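PDB 2R31: ATP12 ATPase from Paracoccus denitrificans, which probably acts as an assembly chaperone of F1-ATPase, as its mitochondrial relative Atp12p does by binding the alpha subunit. Local coordinates for residues Trp13-Ile18 and Leu28-Pro33; Gly38-Arg43 and Ala78-Ala83; Asp100-Arg105 and Ser178-Leu183; Asp121-Trp126 and Arg187-Ala192. All blocks are in the same frame, centred on the assembly; numbering follows the deposited sequence. Where two conformers were deposited one is given.

Interaction 1 of 4, residues Trp13-Ile18 and Leu28-Pro33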
loop_
_atom_site.group_PDB
_atom_site.type_symbol
_atom_site.label_atom_id
_atom_site.label_comp_id
_atom_site.label_asym_id
_atom_site.label_seq_id
_atom_site.Cartn_x
_atom_site.Cartn_y
_atom_site.Cartn_z
ATOM N N TRP A 13 30.457 -3.811 -3.485
ATOM C CA TRP A 13 30.327 -4.655 -4.662
ATOM C C TRP A 13 30.547 -3.807 -5.895
ATOM O O TRP A 13 30.208 -2.642 -5.953
ATOM C CB TRP A 13 28.913 -5.317 -4.711
ATOM C CG TRP A 13 27.810 -4.307 -4.757
ATOM C CD1 TRP A 13 27.177 -3.807 -5.873
ATOM C CD2 TRP A 13 27.221 -3.631 -3.659
ATOM N NE1 TRP A 13 26.226 -2.882 -5.522
ATOM C CE2 TRP A 13 26.221 -2.736 -4.188
ATOM C CE3 TRP A 13 27.367 -3.676 -2.261
ATOM C CZ2 TRP A 13 25.480 -1.930 -3.380
ATOM C CZ3 TRP A 13 26.595 -2.836 -1.479
ATOM C CH2 TRP A 13 25.677 -1.992 -2.044
ATOM N N ALA A 14 31.019 -4.477 -6.941
ATOM C CA ALA A 14 31.207 -3.845 -8.226
ATOM C C ALA A 14 29.989 -4.007 -9.118
ATOM O O ALA A 14 29.440 -3.018 -9.624
ATOM C CB ALA A 14 32.503 -4.325 -8.910
ATOM N N SER A 15 29.539 -5.245 -9.279
ATOM C CA SER A 15 28.542 -5.612 -10.250
ATOM C C SER A 15 27.208 -6.007 -9.601
ATOM O O SER A 15 27.172 -6.465 -8.459
ATOM C CB SER A 15 28.999 -6.812 -11.108
ATOM O OG SER A 15 28.985 -8.024 -10.385
ATOM N N VAL A 16 26.126 -5.832 -10.352
ATOM C CA VAL A 16 24.779 -6.199 -9.945
ATOM C C VAL A 16 24.138 -6.945 -11.135
ATOM O O VAL A 16 24.263 -6.499 -12.285
ATOM C CB VAL A 16 23.907 -5.001 -9.572
ATOM C CG1 VAL A 16 22.561 -5.444 -9.093
ATOM C CG2 VAL A 16 24.607 -4.170 -8.498
ATOM N N GLY A 17 23.418 -8.012 -10.861
ATOM C CA GLY A 17 22.651 -8.710 -11.904
ATOM C C GLY A 17 21.487 -9.477 -11.237
ATOM O O GLY A 17 21.249 -9.283 -10.045
ATOM N N ILE A 18 20.808 -10.294 -12.035
ATOM C CA ILE A 18 19.717 -11.087 -11.533
ATOM C C ILE A 18 19.828 -12.525 -12.056
ATOM O O ILE A 18 20.503 -12.766 -13.057
ATOM C CB ILE A 18 18.329 -10.483 -11.879
ATOM C CG1 ILE A 18 17.998 -10.504 -13.365
ATOM C CG2 ILE A 18 18.240 -9.061 -11.289
ATOM C CD1 ILE A 18 16.558 -10.184 -13.686
ATOM N N LEU A 28 21.829 -10.353 -7.550
ATOM C CA LEU A 28 23.212 -10.720 -7.296
ATOM C C LEU A 28 24.090 -9.496 -7.177
ATOM O O LEU A 28 24.137 -8.654 -8.063
ATOM C CB LEU A 28 23.739 -11.573 -8.473
ATOM C CG LEU A 28 22.911 -12.784 -8.908
ATOM C CD1 LEU A 28 23.540 -13.471 -10.125
ATOM C CD2 LEU A 28 22.806 -13.678 -7.714
ATOM N N LEU A 29 24.829 -9.437 -6.090
ATOM C CA LEU A 29 25.867 -8.411 -5.840
ATOM C C LEU A 29 27.187 -9.125 -6.011
ATOM O O LEU A 29 27.490 -10.006 -5.182
ATOM C CB LEU A 29 25.731 -7.788 -4.459
ATOM C CG LEU A 29 24.378 -7.195 -4.094
ATOM C CD1 LEU A 29 24.421 -6.543 -2.689
ATOM C CD2 LEU A 29 23.949 -6.193 -5.120
ATOM N N ASP A 30 27.953 -8.796 -7.056
ATOM C CA ASP A 30 29.161 -9.541 -7.373
ATOM C C ASP A 30 28.911 -11.050 -7.249
ATOM O O ASP A 30 29.660 -11.745 -6.578
ATOM C CB ASP A 30 30.368 -9.119 -6.531
ATOM C CG ASP A 30 30.973 -7.851 -7.054
ATOM O OD1 ASP A 30 30.719 -7.426 -8.210
ATOM O OD2 ASP A 30 31.740 -7.249 -6.277
ATOM N N GLU A 31 27.852 -11.487 -7.924
ATOM C CA GLU A 31 27.517 -12.892 -8.147
ATOM C C GLU A 31 26.978 -13.585 -6.914
ATOM O O GLU A 31 26.767 -14.787 -6.932
ATOM C CB GLU A 31 28.678 -13.715 -8.714
ATOM C CG GLU A 31 29.188 -13.094 -10.013
ATOM C CD GLU A 31 28.222 -13.071 -11.154
ATOM O OE1 GLU A 31 27.205 -13.827 -11.171
ATOM O OE2 GLU A 31 28.442 -12.308 -12.138
ATOM N N ARG A 32 26.675 -12.878 -5.854
ATOM C CA ARG A 32 26.129 -13.430 -4.636
ATOM C C ARG A 32 24.725 -12.957 -4.384
ATOM O O ARG A 32 24.491 -11.724 -4.347
ATOM C CB ARG A 32 26.955 -12.991 -3.452
ATOM C CG ARG A 32 26.497 -13.559 -2.163
ATOM C CD ARG A 32 27.265 -12.884 -1.021
ATOM N NE ARG A 32 27.016 -13.503 0.229
ATOM C CZ ARG A 32 27.809 -13.307 1.293
ATOM N NH1 ARG A 32 28.862 -12.488 1.235
ATOM N NH2 ARG A 32 27.505 -13.929 2.415
ATOM N N PRO A 33 23.734 -13.848 -4.181
ATOM C CA PRO A 33 22.381 -13.382 -3.901
ATOM C C PRO A 33 22.261 -12.533 -2.669
ATOM O O PRO A 33 22.700 -12.852 -1.554
ATOM C CB PRO A 33 21.595 -14.692 -3.695
ATOM C CG PRO A 33 22.344 -15.676 -4.444
ATOM C CD PRO A 33 23.820 -15.330 -4.251
HETATM O O HOH W 1 26.517 -9.606 -9.790
HETATM O O HOH W 2 29.959 -10.037 -11.871
#
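S15 and D30 face each other at the open end of the antiparallel beta hairpin of strands 16-21 and 24-29, just outside the paired residues, where strand 24-29 leads straight into the type I' turn L29-R32. The D30 carboxylate takes up two consecutive backbone N-H groups: A14 N reaches D30 OD2 at 2.9 Å and S15 N reaches D30 OD1 at 2.7 Å, each from more than 35° above the carboxylate plane. D30 OD1 has a further donor, the hydroxyl S15 OG, 2.8 Å away on the anti lone pair; both side chains have a second conformer, so these bonds describe the modelled one. In return D30 N donates to S15 O with an N-H...O angle of 172°. The register continues through the non-hydrogen-bonded pair V16-L29 to G17 and L28, which exchange N-H...O bonds in both directions. Two waters donate to S15 OG. The first also accepts from E31 N, and the second lies 2.7 Å from E31 OE2. W13 NE1 is satisfied by W57 O of helix 47-58. On the apolar face, L29 CD2 lies 4.0 Å from V16 CG2 and also 4.0 Å from the centroid of the W13 five-membered ring, over its face.

Interaction 2 of 4, residues Gly38-Arg43 and Ala78-Ala83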
loop_
_atom_site.group_PDB
_atom_site.type_symbol
_atom_site.label_atom_id
_atom_site.label_comp_id
_atom_site.label_asym_id
_atom_site.label_seq_id
_atom_site.Cartn_x
_atom_site.Cartn_y
_atom_site.Cartn_z
ATOM N N GLY A 38 17.406 -9.804 8.013
ATOM C CA GLY A 38 17.385 -10.973 8.879
ATOM C C GLY A 38 18.045 -12.188 8.256
ATOM O O GLY A 38 17.932 -13.291 8.830
ATOM N N LYS A 39 18.709 -12.011 7.119
ATOM C CA LYS A 39 19.498 -13.064 6.480
ATOM C C LYS A 39 18.653 -14.146 5.820
ATOM O O LYS A 39 19.107 -15.246 5.539
ATOM C CB LYS A 39 20.501 -13.646 7.494
ATOM C CG LYS A 39 21.583 -12.635 7.789
ATOM C CD LYS A 39 22.740 -13.390 8.394
ATOM C CE LYS A 39 22.967 -12.983 9.842
ATOM N NZ LYS A 39 23.016 -11.502 10.067
ATOM N N GLN A 40 17.394 -13.872 5.512
ATOM C CA GLN A 40 16.526 -14.778 4.780
ATOM C C GLN A 40 16.819 -14.628 3.289
ATOM O O GLN A 40 17.220 -13.538 2.860
ATOM C CB GLN A 40 15.054 -14.527 5.055
ATOM C CG GLN A 40 14.781 -14.788 6.529
ATOM C CD GLN A 40 13.361 -14.486 6.943
ATOM O OE1 GLN A 40 12.448 -14.666 6.155
ATOM N NE2 GLN A 40 13.244 -14.040 8.177
ATOM N N PRO A 41 16.708 -15.696 2.514
ATOM C CA PRO A 41 16.912 -15.535 1.086
ATOM C C PRO A 41 15.936 -14.522 0.515
ATOM O O PRO A 41 14.768 -14.543 0.801
ATOM C CB PRO A 41 16.677 -16.917 0.482
ATOM C CG PRO A 41 16.921 -17.846 1.630
ATOM C CD PRO A 41 16.428 -17.093 2.849
ATOM N N LEU A 42 16.399 -13.566 -0.281
ATOM C CA LEU A 42 15.595 -12.635 -1.013
ATOM C C LEU A 42 15.265 -13.319 -2.336
ATOM O O LEU A 42 16.130 -13.477 -3.207
ATOM C CB LEU A 42 16.267 -11.287 -1.260
ATOM C CG LEU A 42 15.398 -10.255 -1.971
ATOM C CD1 LEU A 42 14.316 -9.724 -1.053
ATOM C CD2 LEU A 42 16.225 -9.088 -2.531
ATOM N N ARG A 43 14.029 -13.749 -2.523
ATOM C CA ARG A 43 13.544 -14.371 -3.738
ATOM C C ARG A 43 12.282 -13.611 -4.163
ATOM O O ARG A 43 11.403 -13.366 -3.347
ATOM C CB ARG A 43 13.261 -15.852 -3.580
ATOM C CG ARG A 43 14.509 -16.663 -3.340
ATOM C CD ARG A 43 15.473 -16.761 -4.519
ATOM N NE ARG A 43 16.625 -17.594 -4.176
ATOM C CZ ARG A 43 17.701 -17.168 -3.501
ATOM N NH1 ARG A 43 17.833 -15.914 -3.115
ATOM N NH2 ARG A 43 18.682 -18.012 -3.195
ATOM N N ALA A 78 7.758 -8.186 2.565
ATOM C CA ALA A 78 7.018 -9.323 2.023
ATOM C C ALA A 78 7.585 -10.629 2.559
ATOM O O ALA A 78 6.868 -11.543 2.971
ATOM C CB ALA A 78 7.055 -9.320 0.500
ATOM N N ILE A 79 8.904 -10.776 2.519
ATOM C CA ILE A 79 9.557 -12.025 2.882
ATOM C C ILE A 79 9.565 -12.217 4.383
ATOM O O ILE A 79 9.263 -13.341 4.871
ATOM C CB ILE A 79 10.978 -12.062 2.275
ATOM C CG1 ILE A 79 10.906 -12.109 0.761
ATOM C CG2 ILE A 79 11.787 -13.261 2.837
ATOM C CD1 ILE A 79 12.154 -11.660 0.034
ATOM N N GLU A 80 9.912 -11.201 5.166
ATOM C CA GLU A 80 10.116 -11.350 6.593
ATOM C C GLU A 80 8.819 -11.257 7.405
ATOM O O GLU A 80 8.751 -11.877 8.487
ATOM C CB GLU A 80 11.063 -10.295 7.152
ATOM C CG GLU A 80 12.474 -10.460 6.571
ATOM C CD GLU A 80 13.520 -9.714 7.291
ATOM O OE1 GLU A 80 13.234 -8.786 8.088
ATOM O OE2 GLU A 80 14.725 -10.022 7.200
ATOM N N LYS A 81 7.842 -10.495 6.945
ATOM C CA LYS A 81 6.636 -10.151 7.696
ATOM C C LYS A 81 5.366 -10.678 7.071
ATOM O O LYS A 81 4.598 -11.368 7.715
ATOM C CB LYS A 81 6.585 -8.648 7.946
ATOM C CG LYS A 81 7.773 -8.066 8.671
ATOM C CD LYS A 81 8.092 -6.619 8.795
ATOM C CE LYS A 81 7.905 -5.704 7.629
ATOM N NZ LYS A 81 7.695 -4.270 7.890
ATOM N N VAL A 82 5.099 -10.348 5.821
ATOM C CA VAL A 82 3.776 -10.625 5.269
ATOM C C VAL A 82 3.599 -12.059 4.826
ATOM O O VAL A 82 2.635 -12.708 5.257
ATOM C CB VAL A 82 3.424 -9.654 4.126
ATOM C CG1 VAL A 82 2.088 -10.009 3.541
ATOM C CG2 VAL A 82 3.508 -8.214 4.627
ATOM N N ALA A 83 4.507 -12.615 4.052
ATOM C CA ALA A 83 4.352 -13.996 3.642
ATOM C C ALA A 83 4.288 -14.952 4.843
ATOM O O ALA A 83 3.380 -15.808 4.862
ATOM C CB ALA A 83 5.452 -14.466 2.654
HETATM O O HOH W 3 10.785 -13.412 9.553
#
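G38 meets E80 through a hydrogen bond from G38 N to E80 OE2, 2.8 Å long with an N-H...O angle of 146°, and the N-H comes in nearly along the axis of the C-O bond. The E80 chain runs extended beyond CG, which brings its carboxylate out to the loop. The same OE2 also bonds T36 OG1, and T36 OG1 in turn receives Q40 N, so one threonine ties the glutamate to the loop's own backbone. Q40 OE1 rests 3.7 Å from I79 CG2, in the modelled one of two I79 conformers. The Q40 side chain crosses that of E80 at a slant, Q40 NE2 4.0 Å from E80 CG, with the amide and carboxylate planes 30° apart. A water accepts from Q40 NE2 and donates to E80 O. The partner here is the last part of helix 70-82, which widens into a pi-type turn evidenced by A83 N bonding A78 O, and the loop between strand 32-33 and helix 47-58 packs against it. P41 O stands 3.8 Å from I79 CG2. The end of L42 also meets I79, but the modelled approach is too short to carry a claim. R43 NH1 turns back to L42 O.

Interaction 3 of 4, residues Asp100-Arg105 and Ser178-Leu183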
loop_
_atom_site.group_PDB
_atom_site.type_symbol
_atom_site.label_atom_id
_atom_site.label_comp_id
_atom_site.label_asym_id
_atom_site.label_seq_id
_atom_site.Cartn_x
_atom_site.Cartn_y
_atom_site.Cartn_z
ATOM N N ASP A 100 -14.371 1.250 7.311
ATOM C CA ASP A 100 -13.850 1.889 6.134
ATOM C C ASP A 100 -14.086 3.396 6.178
ATOM O O ASP A 100 -15.224 3.834 6.409
ATOM C CB ASP A 100 -14.496 1.269 4.864
ATOM C CG ASP A 100 -13.648 1.521 3.636
ATOM O OD1 ASP A 100 -13.562 2.705 3.201
ATOM O OD2 ASP A 100 -13.062 0.529 3.136
ATOM N N LEU A 101 -13.054 4.187 5.871
ATOM C CA LEU A 101 -13.199 5.634 5.741
ATOM C C LEU A 101 -14.466 6.020 4.965
ATOM O O LEU A 101 -15.143 6.987 5.303
ATOM C CB LEU A 101 -11.963 6.163 4.998
ATOM C CG LEU A 101 -11.850 7.672 4.873
ATOM C CD1 LEU A 101 -11.386 8.296 6.198
ATOM C CD2 LEU A 101 -10.872 8.045 3.749
ATOM N N LEU A 102 -14.734 5.303 3.871
ATOM C CA LEU A 102 -15.788 5.707 2.953
ATOM C C LEU A 102 -17.185 5.491 3.547
ATOM O O LEU A 102 -18.172 6.036 2.995
ATOM C CB LEU A 102 -15.696 5.007 1.624
ATOM C CG LEU A 102 -14.362 5.013 0.897
ATOM C CD1 LEU A 102 -14.585 4.546 -0.544
ATOM C CD2 LEU A 102 -13.666 6.379 0.891
ATOM N N SER A 103 -17.297 4.691 4.601
ATOM C CA SER A 103 -18.586 4.430 5.276
ATOM C C SER A 103 -18.912 5.463 6.326
ATOM O O SER A 103 -20.090 5.611 6.665
ATOM C CB SER A 103 -18.571 3.071 6.006
ATOM O OG SER A 103 -18.589 1.989 5.118
ATOM N N TYR A 104 -17.954 6.174 6.872
ATOM C CA TYR A 104 -18.149 6.999 8.083
ATOM C C TYR A 104 -18.211 8.461 7.683
ATOM O O TYR A 104 -17.192 9.192 7.710
ATOM C CB TYR A 104 -17.056 6.649 9.163
ATOM C CG TYR A 104 -17.514 5.313 9.697
ATOM C CD1 TYR A 104 -18.496 5.275 10.689
ATOM C CD2 TYR A 104 -17.043 4.120 9.226
ATOM C CE1 TYR A 104 -18.975 4.086 11.204
ATOM C CE2 TYR A 104 -17.494 2.922 9.708
ATOM C CZ TYR A 104 -18.461 2.898 10.707
ATOM O OH TYR A 104 -18.933 1.684 11.209
ATOM N N ARG A 105 -19.381 8.927 7.296
ATOM C CA ARG A 105 -19.589 10.295 6.764
ATOM C C ARG A 105 -19.730 11.264 7.906
ATOM O O ARG A 105 -20.093 10.877 9.033
ATOM C CB ARG A 105 -20.854 10.311 5.871
ATOM C CG ARG A 105 -20.981 9.293 4.755
ATOM C CD ARG A 105 -19.955 9.430 3.694
ATOM N NE ARG A 105 -19.785 8.374 2.710
ATOM C CZ ARG A 105 -20.385 8.311 1.528
ATOM N NH1 ARG A 105 -21.238 9.259 1.180
ATOM N NH2 ARG A 105 -20.090 7.280 0.724
ATOM N N SER A 178 -8.888 2.800 4.434
ATOM C CA SER A 178 -9.979 2.341 3.598
ATOM C C SER A 178 -9.571 1.090 2.824
ATOM O O SER A 178 -8.658 1.131 1.997
ATOM C CB SER A 178 -10.388 3.417 2.594
ATOM O OG SER A 178 -11.380 2.960 1.708
ATOM N N LEU A 179 -10.305 -0.017 3.064
ATOM C CA LEU A 179 -10.128 -1.170 2.181
ATOM C C LEU A 179 -10.606 -0.868 0.785
ATOM O O LEU A 179 -9.972 -1.324 -0.180
ATOM C CB LEU A 179 -10.885 -2.390 2.778
ATOM C CG LEU A 179 -10.748 -3.652 1.934
ATOM C CD1 LEU A 179 -9.329 -4.103 1.773
ATOM C CD2 LEU A 179 -11.588 -4.764 2.577
ATOM N N ILE A 180 -11.728 -0.154 0.640
ATOM C CA ILE A 180 -12.231 0.121 -0.702
ATOM C C ILE A 180 -11.225 0.923 -1.523
ATOM O O ILE A 180 -10.995 0.604 -2.704
ATOM C CB ILE A 180 -13.601 0.786 -0.662
ATOM C CG1 ILE A 180 -14.634 -0.084 0.079
ATOM C CG2 ILE A 180 -14.076 1.146 -2.065
ATOM C CD1 ILE A 180 -14.669 -1.574 -0.346
ATOM N N LEU A 181 -10.623 1.970 -0.942
ATOM C CA LEU A 181 -9.637 2.705 -1.721
ATOM C C LEU A 181 -8.439 1.868 -2.061
ATOM O O LEU A 181 -7.873 1.969 -3.172
ATOM C CB LEU A 181 -9.180 3.975 -0.993
ATOM C CG LEU A 181 -10.244 5.067 -0.791
ATOM C CD1 LEU A 181 -9.633 6.227 -0.026
ATOM C CD2 LEU A 181 -10.832 5.535 -2.104
ATOM N N GLY A 182 -7.976 0.995 -1.152
ATOM C CA GLY A 182 -6.849 0.149 -1.482
ATOM C C GLY A 182 -7.161 -0.849 -2.603
ATOM O O GLY A 182 -6.368 -1.027 -3.534
ATOM N N LEU A 183 -8.324 -1.506 -2.489
ATOM C CA LEU A 183 -8.736 -2.428 -3.541
ATOM C C LEU A 183 -8.934 -1.699 -4.871
ATOM O O LEU A 183 -8.608 -2.235 -5.928
ATOM C CB LEU A 183 -10.005 -3.198 -3.163
ATOM C CG LEU A 183 -9.830 -4.184 -2.004
ATOM C CD1 LEU A 183 -11.171 -4.774 -1.634
ATOM C CD2 LEU A 183 -8.840 -5.262 -2.312
#
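L102 packs its two methyls against I180 and L181, crossing each at a slant: in the modelled one of two L102 conformers, L102 CD1 lies 3.8 Å from I180 CG2, and L102 CD2 lies 4.0 Å from L181 CG. Next to it, L101 CB touches S178 CB, also at 4.0 Å. Outward from this apolar patch comes the start of helix 179-186, where S178 is the N-cap: its OG accepts from L181 N and donates to D100 OD1, 2.7 Å away on the syn side, 19° out of the carboxylate plane. D100 OD1 takes a second donor, L102 N, on its anti lone pair, which makes an Asx turn. D100 OD2 receives I180 N at 2.9 Å and an N-H...O angle of 169° through its syn lone pair. The two oxygens thus divide the work between the turn and the helix start, where the negative charge probably suits the helix dipole. R105 grips L102 O side-on with NE and NH2. Around the contact, W120 and L123 of helix 110-130 cover L102, L154 of helix 148-159 backs L179 and I180, L198 of helix 192-199 borders L181, and strand 104-105 pairs in parallel with strand 138-139.

Interaction 4 of 4, residues Asp121-Trp126 and Arg187-Ala192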
loop_
_atom_site.group_PDB
_atom_site.type_symbol
_atom_site.label_atom_id
_atom_site.label_comp_id
_atom_site.label_asym_id
_atom_site.label_seq_id
_atom_site.Cartn_x
_atom_site.Cartn_y
_atom_site.Cartn_z
ATOM N N ASP A 121 -19.226 8.184 -3.066
ATOM C CA ASP A 121 -20.316 7.327 -3.545
ATOM C C ASP A 121 -19.912 6.558 -4.811
ATOM O O ASP A 121 -20.289 5.391 -4.924
ATOM C CB ASP A 121 -21.595 8.119 -3.759
ATOM C CG ASP A 121 -22.315 8.563 -2.513
ATOM O OD1 ASP A 121 -21.918 8.164 -1.404
ATOM O OD2 ASP A 121 -23.272 9.364 -2.637
ATOM N N PRO A 122 -19.158 7.117 -5.761
ATOM C CA PRO A 122 -18.758 6.297 -6.920
ATOM C C PRO A 122 -17.927 5.106 -6.534
ATOM O O PRO A 122 -17.974 4.069 -7.207
ATOM C CB PRO A 122 -17.996 7.281 -7.789
ATOM C CG PRO A 122 -18.604 8.623 -7.467
ATOM C CD PRO A 122 -18.823 8.548 -5.988
ATOM N N LEU A 123 -17.105 5.205 -5.494
ATOM C CA LEU A 123 -16.269 4.118 -5.048
ATOM C C LEU A 123 -17.051 3.052 -4.301
ATOM O O LEU A 123 -16.803 1.855 -4.472
ATOM C CB LEU A 123 -15.055 4.641 -4.237
ATOM C CG LEU A 123 -13.972 4.986 -5.326
ATOM C CD1 LEU A 123 -14.192 6.248 -5.993
ATOM C CD2 LEU A 123 -12.981 3.936 -5.278
ATOM N N ILE A 124 -18.014 3.479 -3.487
ATOM C CA ILE A 124 -18.968 2.548 -2.899
ATOM C C ILE A 124 -19.686 1.785 -4.022
ATOM O O ILE A 124 -19.866 0.553 -3.929
ATOM C CB ILE A 124 -19.941 3.274 -1.947
ATOM C CG1 ILE A 124 -19.241 3.924 -0.723
ATOM C CG2 ILE A 124 -21.128 2.406 -1.492
ATOM C CD1 ILE A 124 -18.614 2.933 0.234
ATOM N N ASP A 125 -20.135 2.482 -5.037
ATOM C CA ASP A 125 -20.889 1.857 -6.121
ATOM C C ASP A 125 -20.003 0.893 -6.894
ATOM O O ASP A 125 -20.437 -0.193 -7.284
ATOM C CB ASP A 125 -21.490 2.884 -7.076
ATOM C CG ASP A 125 -22.547 3.807 -6.503
ATOM O OD1 ASP A 125 -23.063 3.512 -5.399
ATOM O OD2 ASP A 125 -22.867 4.817 -7.165
ATOM N N TRP A 126 -18.750 1.258 -7.121
ATOM C CA TRP A 126 -17.784 0.372 -7.781
ATOM C C TRP A 126 -17.651 -0.927 -6.997
ATOM O O TRP A 126 -17.711 -2.032 -7.544
ATOM C CB TRP A 126 -16.417 1.060 -7.941
ATOM C CG TRP A 126 -15.379 0.080 -8.339
ATOM C CD1 TRP A 126 -15.188 -0.418 -9.610
ATOM C CD2 TRP A 126 -14.413 -0.531 -7.495
ATOM N NE1 TRP A 126 -14.168 -1.326 -9.584
ATOM C CE2 TRP A 126 -13.660 -1.416 -8.315
ATOM C CE3 TRP A 126 -14.079 -0.434 -6.124
ATOM C CZ2 TRP A 126 -12.618 -2.197 -7.837
ATOM C CZ3 TRP A 126 -13.054 -1.215 -5.644
ATOM C CH2 TRP A 126 -12.341 -2.077 -6.487
ATOM N N ARG A 187 -7.035 -2.959 -8.157
ATOM C CA ARG A 187 -7.956 -3.465 -9.205
ATOM C C ARG A 187 -8.093 -2.483 -10.361
ATOM O O ARG A 187 -8.864 -2.791 -11.297
ATOM C CB ARG A 187 -9.288 -3.878 -8.610
ATOM C CG ARG A 187 -9.203 -4.992 -7.581
ATOM C CD ARG A 187 -8.341 -6.163 -7.951
ATOM N NE ARG A 187 -8.480 -7.305 -7.073
ATOM C CZ ARG A 187 -7.642 -8.331 -7.069
ATOM N NH1 ARG A 187 -7.921 -9.383 -6.284
ATOM N NH2 ARG A 187 -6.543 -8.335 -7.816
ATOM N N GLY A 188 -7.403 -1.367 -10.359
ATOM C CA GLY A 188 -7.359 -0.489 -11.509
ATOM C C GLY A 188 -8.498 0.472 -11.683
ATOM O O GLY A 188 -8.561 1.102 -12.733
ATOM N N ARG A 189 -9.304 0.657 -10.667
ATOM C CA ARG A 189 -10.411 1.616 -10.719
ATOM C C ARG A 189 -9.939 3.058 -10.523
ATOM O O ARG A 189 -10.530 3.976 -11.127
ATOM C CB ARG A 189 -11.482 1.210 -9.729
ATOM C CG ARG A 189 -12.640 2.201 -9.555
ATOM C CD ARG A 189 -13.408 2.484 -10.811
ATOM N NE ARG A 189 -14.496 3.413 -10.596
ATOM C CZ ARG A 189 -14.359 4.733 -10.444
ATOM N NH1 ARG A 189 -13.154 5.250 -10.533
ATOM N NH2 ARG A 189 -15.441 5.499 -10.215
ATOM N N ILE A 190 -8.947 3.266 -9.677
ATOM C CA ILE A 190 -8.316 4.567 -9.455
ATOM C C ILE A 190 -6.818 4.343 -9.313
ATOM O O ILE A 190 -6.397 3.206 -9.066
ATOM C CB ILE A 190 -8.871 5.326 -8.236
ATOM C CG1 ILE A 190 -8.584 4.539 -6.926
ATOM C CG2 ILE A 190 -10.316 5.687 -8.408
ATOM C CD1 ILE A 190 -9.145 5.141 -5.666
ATOM N N ASP A 191 -6.026 5.408 -9.443
ATOM C CA ASP A 191 -4.607 5.340 -9.130
ATOM C C ASP A 191 -4.371 5.860 -7.694
ATOM O O ASP A 191 -5.262 6.352 -7.005
ATOM C CB ASP A 191 -3.798 6.088 -10.183
ATOM C CG ASP A 191 -4.050 7.554 -10.257
ATOM O OD1 ASP A 191 -4.734 8.133 -9.404
ATOM O OD2 ASP A 191 -3.508 8.164 -11.239
ATOM N N ALA A 192 -3.125 5.697 -7.255
ATOM C CA ALA A 192 -2.798 6.077 -5.874
ATOM C C ALA A 192 -2.955 7.576 -5.642
ATOM O O ALA A 192 -3.454 7.942 -4.567
ATOM C CB ALA A 192 -1.395 5.589 -5.509
HETATM O O HOH W 4 -17.951 4.142 -9.921
#
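W126 presents one face of its indole to R189, and the aliphatic part of the arginine lies over it. R189 CG is anti to the backbone N (chi1 174°) and sits 3.6 Å from the centroid of the five-membered ring, directly above the face, a CH-pi contact. The chain then bends at chi2 (60°), putting R189 CD 3.6 Å from W126 CD1. Beyond the bend the guanidinium stands 78° from the indole plane, so it does not stack on the ring; W126 CD1 instead meets the guanidinium edge. R189 NH2 lies 3.9 Å from P122 CB and donates to a water held in the guanidinium plane, 2.9 Å from NH2. That water donates to P122 O at 2.7 Å, on a helix kinked at P122 and L123. R187 comes to the indole at its edge, R187 CB being 3.8 Å from W126 CZ2, and its guanidinium turns off to a salt bridge with E157. The indole N-H is taken by E130. I190 CD1 approaches L123 CD2 at 4.0 Å, the two side chains crossing at a slant. The segment 187-192 is a short helix-to-helix connection: a Schellman motif with G188 at positive phi ends helix 179-186, and D191 is the N-cap of helix 192-199, so helix 110-130 packs against the turn between two helices.

Overall arrangement
The four contacts form two pairs on opposite sides of the chain's centre. Interactions 1 and 2, with centres 19 Å apart, follow each other in the chain and meet where P33 CB packs on R43 NH1 at 4.0 Å. Interactions 3 and 4, with centres 10 Å apart, interleave in sequence and share helix 179-186, whose start lies in one and whose end adjoins the other. They are joined by a salt bridge from R105 NH1 to D121 OD1 (2.9 Å) and by L102 CD1 against L123 CB (3.7 Å). Between the pairs, interactions 2 and 3 come no nearer than about 13 Å between closest atoms. D121 also binds a Tris molecule, probably from the crystallisation liquor.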